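Local coordinates for protein oxalate biosynthetic component 1 (Burkholderia thailandensis, PDB 5IKY) that probably makes oxalate in quorum-sensing-dependent oxalogenesis, as a bifunctional enzyme with serine hydrolase and lyase activities, at residues L400-V403 / P404-K407; V436-L439 / R440-P444. All coordinates share one frame; numbering follows the deposited sequence.

Contact 1 (L400-V403 / P404-K407)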
ATOM      1  N   LEU A 400     -25.726 -23.545  -9.336  1.00 61.06           N
ATOM      2  CA  LEU A 400     -25.334 -23.966  -7.995  1.00 57.40           C
ATOM      3  C   LEU A 400     -26.489 -23.757  -7.028  1.00 66.22           C
ATOM      4  O   LEU A 400     -26.802 -24.626  -6.216  1.00 66.84           O
ATOM      5  CB  LEU A 400     -24.098 -23.201  -7.523  1.00 46.46           C
ATOM      6  CG  LEU A 400     -22.814 -23.430  -8.321  1.00 57.65           C
ATOM      7  CD1 LEU A 400     -21.665 -22.636  -7.720  1.00 49.19           C
ATOM      8  CD2 LEU A 400     -22.473 -24.914  -8.377  1.00 58.37           C
ATOM      9  N   ILE A 401     -27.116 -22.591  -7.127  1.00 55.67           N
ATOM     10  CA  ILE A 401     -28.375 -22.332  -6.446  1.00 60.28           C
ATOM     11  C   ILE A 401     -29.480 -22.382  -7.490  1.00 60.20           C
ATOM     12  O   ILE A 401     -29.488 -21.571  -8.415  1.00 69.85           O
ATOM     13  CB  ILE A 401     -28.379 -20.965  -5.736  1.00 53.89           C
ATOM     14  CG1 ILE A 401     -27.218 -20.873  -4.746  1.00 59.90           C
ATOM     15  CG2 ILE A 401     -29.705 -20.730  -5.026  1.00 62.89           C
ATOM     16  CD1 ILE A 401     -27.187 -19.583  -3.960  1.00 62.37           C
ATOM     17  N   ASP A 402     -30.399 -23.336  -7.361  1.00 68.74           N
ATOM     18  CA  ASP A 402     -31.434 -23.505  -8.376  1.00 77.37           C
ATOM     19  C   ASP A 402     -32.264 -22.234  -8.502  1.00 63.15           C
ATOM     20  O   ASP A 402     -32.456 -21.507  -7.526  1.00 71.03           O
ATOM     21  CB  ASP A 402     -32.335 -24.712  -8.070  1.00 73.78           C
ATOM     22  CG  ASP A 402     -33.130 -24.551  -6.789  1.00 95.54           C
ATOM     23  OD1 ASP A 402     -34.135 -23.810  -6.793  1.00112.37           O
ATOM     24  OD2 ASP A 402     -32.766 -25.187  -5.779  1.00107.74           O
ATOM     25  N   VAL A 403     -32.727 -21.967  -9.718  1.00 70.91           N
ATOM     26  CA  VAL A 403     -33.470 -20.749 -10.032  1.00 75.42           C
ATOM     27  C   VAL A 403     -34.693 -20.504  -9.128  1.00 73.07           C
ATOM     28  O   VAL A 403     -34.902 -19.372  -8.690  1.00 90.41           O
ATOM     29  CB  VAL A 403     -33.916 -20.754 -11.515  1.00 72.86           C
ATOM     30  CG1 VAL A 403     -34.787 -19.549 -11.823  1.00 56.69           C
ATOM     31  CG2 VAL A 403     -32.697 -20.787 -12.429  1.00 52.64           C
ATOM     32  N   PRO A 404     -35.501 -21.547  -8.840  1.00 79.39           N
ATOM     33  CA  PRO A 404     -36.595 -21.293  -7.892  1.00 78.38           C
ATOM     34  C   PRO A 404     -36.110 -20.794  -6.531  1.00 68.63           C
ATOM     35  O   PRO A 404     -36.749 -19.927  -5.934  1.00 81.57           O
ATOM     36  CB  PRO A 404     -37.265 -22.664  -7.757  1.00 63.51           C
ATOM     37  CG  PRO A 404     -36.993 -23.333  -9.048  1.00 75.96           C
ATOM     38  CD  PRO A 404     -35.610 -22.894  -9.436  1.00 85.84           C
ATOM     39  N   THR A 405     -34.991 -21.331  -6.055  1.00 65.32           N
ATOM     40  CA  THR A 405     -34.445 -20.923  -4.767  1.00 67.49           C
ATOM     41  C   THR A 405     -33.854 -19.517  -4.843  1.00 73.74           C
ATOM     42  O   THR A 405     -33.969 -18.742  -3.893  1.00 76.93           O
ATOM     43  CB  THR A 405     -33.372 -21.909  -4.267  1.00 70.26           C
ATOM     44  OG1 THR A 405     -33.925 -23.230  -4.217  1.00 80.93           O
ATOM     45  CG2 THR A 405     -32.892 -21.523  -2.875  1.00 61.38           C
ATOM     46  N   ARG A 406     -33.232 -19.182  -5.971  1.00 67.87           N
ATOM     47  CA  ARG A 406     -32.684 -17.841  -6.148  1.00 67.27           C
ATOM     48  C   ARG A 406     -33.793 -16.798  -6.125  1.00 79.42           C
ATOM     49  O   ARG A 406     -33.669 -15.759  -5.476  1.00103.48           O
ATOM     50  CB  ARG A 406     -31.898 -17.718  -7.455  1.00 58.46           C
ATOM     51  CG  ARG A 406     -31.349 -16.304  -7.664  1.00 63.28           C
ATOM     52  CD  ARG A 406     -30.907 -16.034  -9.092  1.00 57.51           C
ATOM     53  NE  ARG A 406     -31.934 -16.378 -10.072  1.00 82.22           N
ATOM     54  CZ  ARG A 406     -33.016 -15.646 -10.316  1.00 68.33           C
ATOM     55  NH1 ARG A 406     -33.234 -14.527  -9.642  1.00 80.18           N
ATOM     56  NH2 ARG A 406     -33.889 -16.040 -11.232  1.00 70.16           N
ATOM     57  N   LYS A 407     -34.873 -17.083  -6.846  1.00 79.63           N
ATOM     58  CA  LYS A 407     -36.011 -16.178  -6.907  1.00 74.17           C
ATOM     59  C   LYS A 407     -36.648 -16.015  -5.532  1.00 72.77           C
ATOM     60  O   LYS A 407     -37.080 -14.922  -5.164  1.00 76.48           O
ATOM     61  CB  LYS A 407     -37.043 -16.684  -7.919  1.00 71.66           C
ATOM     62  CG  LYS A 407     -36.622 -16.491  -9.367  1.00 74.63           C
ATOM     63  CD  LYS A 407     -37.620 -17.114 -10.333  1.00 73.13           C
ATOM     64  CE  LYS A 407     -37.210 -16.872 -11.780  1.00 76.37           C
ATOM     65  NZ  LYS A 407     -38.103 -17.571 -12.746  1.00 86.20           N
TER
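D402 caps the start of helix 403-415 by taking the backbone N-H of T405. The bond from T405 N to D402 OD1 measures 2.7 Å and meets the oxygen from above the carboxylate plane, 37° out of it. The T405 hydroxyl lies across the same carboxylate, OG1 being 2.6 Å from OD1 and 2.8 Å from OD2, so its proton could serve either oxygen. With CG set between the backbone N and the carbonyl carbon (chi1 64°), the aspartate folds back over the first turn. Beneath the cap the turn closes through R406 N to D402 O and K407 N to V403 O, both at 2.9 Å. K407 runs alongside V403, its CE 3.6 Å from CG1, while I401 CG2 rests 3.9 Å from T405 CB. The R406 guanidinium turns one face to V403 O, and its NE makes a salt bridge with D384. Q431 of helix 418-442 accepts from D402 N, and D397 from V403 N, which probably helps to hold the backbone of the cap. The carboxylate takes the T405 N-H at the positive end of the helix dipole, and with the hydroxyl beside it this probably favours the ionised form of D402.

Contact 2 (V436-L439 / R440-P444)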
ATOM      1  N   VAL A 436     -19.717 -27.407  -1.798  1.00 46.40           N
ATOM      2  CA  VAL A 436     -18.538 -27.139  -0.985  1.00 54.09           C
ATOM      3  C   VAL A 436     -17.955 -28.433  -0.427  1.00 57.33           C
ATOM      4  O   VAL A 436     -16.766 -28.710  -0.588  1.00 59.51           O
ATOM      5  CB  VAL A 436     -18.854 -26.189   0.184  1.00 58.07           C
ATOM      6  CG1 VAL A 436     -17.633 -26.025   1.074  1.00 45.43           C
ATOM      7  CG2 VAL A 436     -19.331 -24.841  -0.336  1.00 59.40           C
ATOM      8  N   GLU A 437     -18.801 -29.230   0.218  1.00 56.55           N
ATOM      9  CA  GLU A 437     -18.367 -30.492   0.805  1.00 65.20           C
ATOM     10  C   GLU A 437     -17.799 -31.446  -0.242  1.00 54.51           C
ATOM     11  O   GLU A 437     -16.826 -32.153   0.017  1.00 48.95           O
ATOM     12  CB  GLU A 437     -19.527 -31.157   1.546  1.00 58.22           C
ATOM     13  CG  GLU A 437     -19.939 -30.430   2.817  1.00 73.33           C
ATOM     14  CD  GLU A 437     -21.114 -31.092   3.512  1.00 94.36           C
ATOM     15  OE1 GLU A 437     -21.821 -31.888   2.858  1.00 98.82           O
ATOM     16  OE2 GLU A 437     -21.325 -30.819   4.713  1.00108.42           O
ATOM     17  N   LYS A 438     -18.400 -31.455  -1.425  1.00 53.81           N
ATOM     18  CA  LYS A 438     -17.935 -32.316  -2.506  1.00 53.46           C
ATOM     19  C   LYS A 438     -16.514 -31.948  -2.933  1.00 58.65           C
ATOM     20  O   LYS A 438     -15.686 -32.826  -3.181  1.00 58.87           O
ATOM     21  CB  LYS A 438     -18.887 -32.233  -3.700  1.00 50.17           C
ATOM     22  CG  LYS A 438     -18.688 -33.325  -4.737  1.00 63.63           C
ATOM     23  CD  LYS A 438     -19.691 -33.186  -5.872  1.00 77.99           C
ATOM     24  CE  LYS A 438     -20.203 -34.538  -6.336  1.00 79.34           C
ATOM     25  NZ  LYS A 438     -21.018 -34.407  -7.575  1.00 90.01           N
ATOM     26  N   LEU A 439     -16.237 -30.650  -3.004  1.00 53.45           N
ATOM     27  CA  LEU A 439     -14.918 -30.166  -3.407  1.00 52.26           C
ATOM     28  C   LEU A 439     -13.848 -30.467  -2.354  1.00 44.22           C
ATOM     29  O   LEU A 439     -12.733 -30.857  -2.694  1.00 67.59           O
ATOM     30  CB  LEU A 439     -14.968 -28.663  -3.689  1.00 46.08           C
ATOM     31  CG  LEU A 439     -15.748 -28.240  -4.938  1.00 54.68           C
ATOM     32  CD1 LEU A 439     -15.878 -26.728  -5.005  1.00 47.03           C
ATOM     33  CD2 LEU A 439     -15.079 -28.776  -6.193  1.00 49.77           C
ATOM     34  N   ARG A 440     -14.189 -30.282  -1.082  1.00 57.97           N
ATOM     35  CA  ARG A 440     -13.261 -30.576   0.010  1.00 64.45           C
ATOM     36  C   ARG A 440     -12.946 -32.071   0.100  1.00 62.93           C
ATOM     37  O   ARG A 440     -11.827 -32.456   0.434  1.00 69.21           O
ATOM     38  CB  ARG A 440     -13.828 -30.099   1.350  1.00 53.56           C
ATOM     39  CG  ARG A 440     -14.352 -28.676   1.361  1.00 51.10           C
ATOM     40  CD  ARG A 440     -13.332 -27.682   1.872  1.00 45.81           C
ATOM     41  NE  ARG A 440     -13.988 -26.498   2.419  1.00 57.96           N
ATOM     42  CZ  ARG A 440     -13.391 -25.324   2.602  1.00 69.84           C
ATOM     43  NH1 ARG A 440     -14.073 -24.306   3.107  1.00 66.39           N
ATOM     44  NH2 ARG A 440     -12.116 -25.163   2.270  1.00 65.04           N
ATOM     45  N   ASP A 441     -13.938 -32.908  -0.193  1.00 56.36           N
ATOM     46  CA  ASP A 441     -13.769 -34.356  -0.090  1.00 55.29           C
ATOM     47  C   ASP A 441     -12.859 -34.916  -1.179  1.00 52.23           C
ATOM     48  O   ASP A 441     -12.173 -35.916  -0.970  1.00 78.65           O
ATOM     49  CB  ASP A 441     -15.127 -35.059  -0.141  1.00 59.24           C
ATOM     50  CG  ASP A 441     -15.954 -34.821   1.108  1.00 86.54           C
ATOM     51  OD1 ASP A 441     -15.419 -34.238   2.075  1.00 98.07           O
ATOM     52  OD2 ASP A 441     -17.138 -35.221   1.126  1.00 89.82           O
ATOM     53  N   ASN A 442     -12.853 -34.269  -2.340  1.00 60.49           N
ATOM     54  CA  ASN A 442     -12.035 -34.728  -3.457  1.00 54.17           C
ATOM     55  C   ASN A 442     -10.736 -33.941  -3.617  1.00 61.55           C
ATOM     56  O   ASN A 442      -9.886 -34.293  -4.434  1.00 67.11           O
ATOM     57  CB  ASN A 442     -12.839 -34.669  -4.755  1.00 54.63           C
ATOM     58  CG  ASN A 442     -13.940 -35.708  -4.800  1.00 66.49           C
ATOM     59  OD1 ASN A 442     -13.746 -36.813  -5.311  1.00 63.89           O
ATOM     60  ND2 ASN A 442     -15.103 -35.363  -4.259  1.00 59.54           N
ATOM     61  N   PHE A 443     -10.579 -32.882  -2.833  1.00 47.17           N
ATOM     62  CA  PHE A 443      -9.355 -32.092  -2.865  1.00 51.57           C
ATOM     63  C   PHE A 443      -8.878 -31.805  -1.446  1.00 64.06           C
ATOM     64  O   PHE A 443      -9.311 -30.832  -0.826  1.00 56.59           O
ATOM     65  CB  PHE A 443      -9.567 -30.785  -3.635  1.00 42.10           C
ATOM     66  CG  PHE A 443      -9.808 -30.981  -5.106  1.00 46.63           C
ATOM     67  CD1 PHE A 443      -8.749 -31.208  -5.969  1.00 45.58           C
ATOM     68  CD2 PHE A 443     -11.091 -30.934  -5.628  1.00 43.82           C
ATOM     69  CE1 PHE A 443      -8.964 -31.389  -7.324  1.00 50.95           C
ATOM     70  CE2 PHE A 443     -11.312 -31.115  -6.983  1.00 48.33           C
ATOM     71  CZ  PHE A 443     -10.248 -31.344  -7.831  1.00 44.19           C
ATOM     72  N   PRO A 444      -7.985 -32.664  -0.928  1.00 64.92           N
ATOM     73  CA  PRO A 444      -7.456 -32.561   0.439  1.00 76.53           C
ATOM     74  C   PRO A 444      -6.809 -31.207   0.719  1.00 67.42           C
ATOM     75  O   PRO A 444      -6.853 -30.729   1.852  1.00 88.84           O
ATOM     76  CB  PRO A 444      -6.421 -33.693   0.505  1.00 68.24           C
ATOM     77  CG  PRO A 444      -6.152 -34.076  -0.919  1.00 60.96           C
ATOM     78  CD  PRO A 444      -7.428 -33.820  -1.647  1.00 63.09           C
TER
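The F443 ring meets L439 O at its edge, in the ring plane, with CD2 3.4 Å from that oxygen. Its ring also meets that of F377 on strand 375-380, the two planes inclined to each other. The N442 amide lies in plane with its acceptor: ND2 donates to K438 O at 2.8 Å with an N-H...O angle of 171°, and the oxygen is only 3° out of the amide plane. A chi1 of -70° sets N442 CG anti to its own carbonyl carbon and folds the amide back along the last turn. K438 O is thus gripped twice, since N442 N also donates to it at 3.3 Å. The R440 guanidinium stands oblique to V436 CG1, which is 3.9 Å from NE, and the two side chains run side by side; NH2 goes on to a salt bridge with D470.

Behind these groups the regular i to i+4 ladder persists through R440 N to V436 O at 3.1 Å and D441 N to E437 O at 3.0 Å. It slackens from N442 on, and F443 N to L439 O is weak; F443 is the first residue with non-helical torsions. V436 and L439 pack inward on I448 of strand 446-451. The N442 amide therefore adds a straight second bond to K438 O, which the long backbone bond serves less well, and helix 418-442 ends with its F443 side chain buried.

Contact 1 comes first along the chain, at the start of helix 403-415; contact 2 follows at the end of the next helix, 418-442. Their centres are 22 Å apart and their nearest atoms about 8 Å, so they do not touch. Helix 418-442 nevertheless joins them: its residues Q431, L432 and T435 touch residues of 400-405, and its last turns form contact 2. Both come between strands 375-380 and 446-451 in the chain, which pair in parallel in the sheet, in a region consistent with a beta-keto acid cleavage enzyme domain of the TIM-barrel clan. The two contacts therefore mark the entry to and exit from the helical part of one strand-to-strand connection.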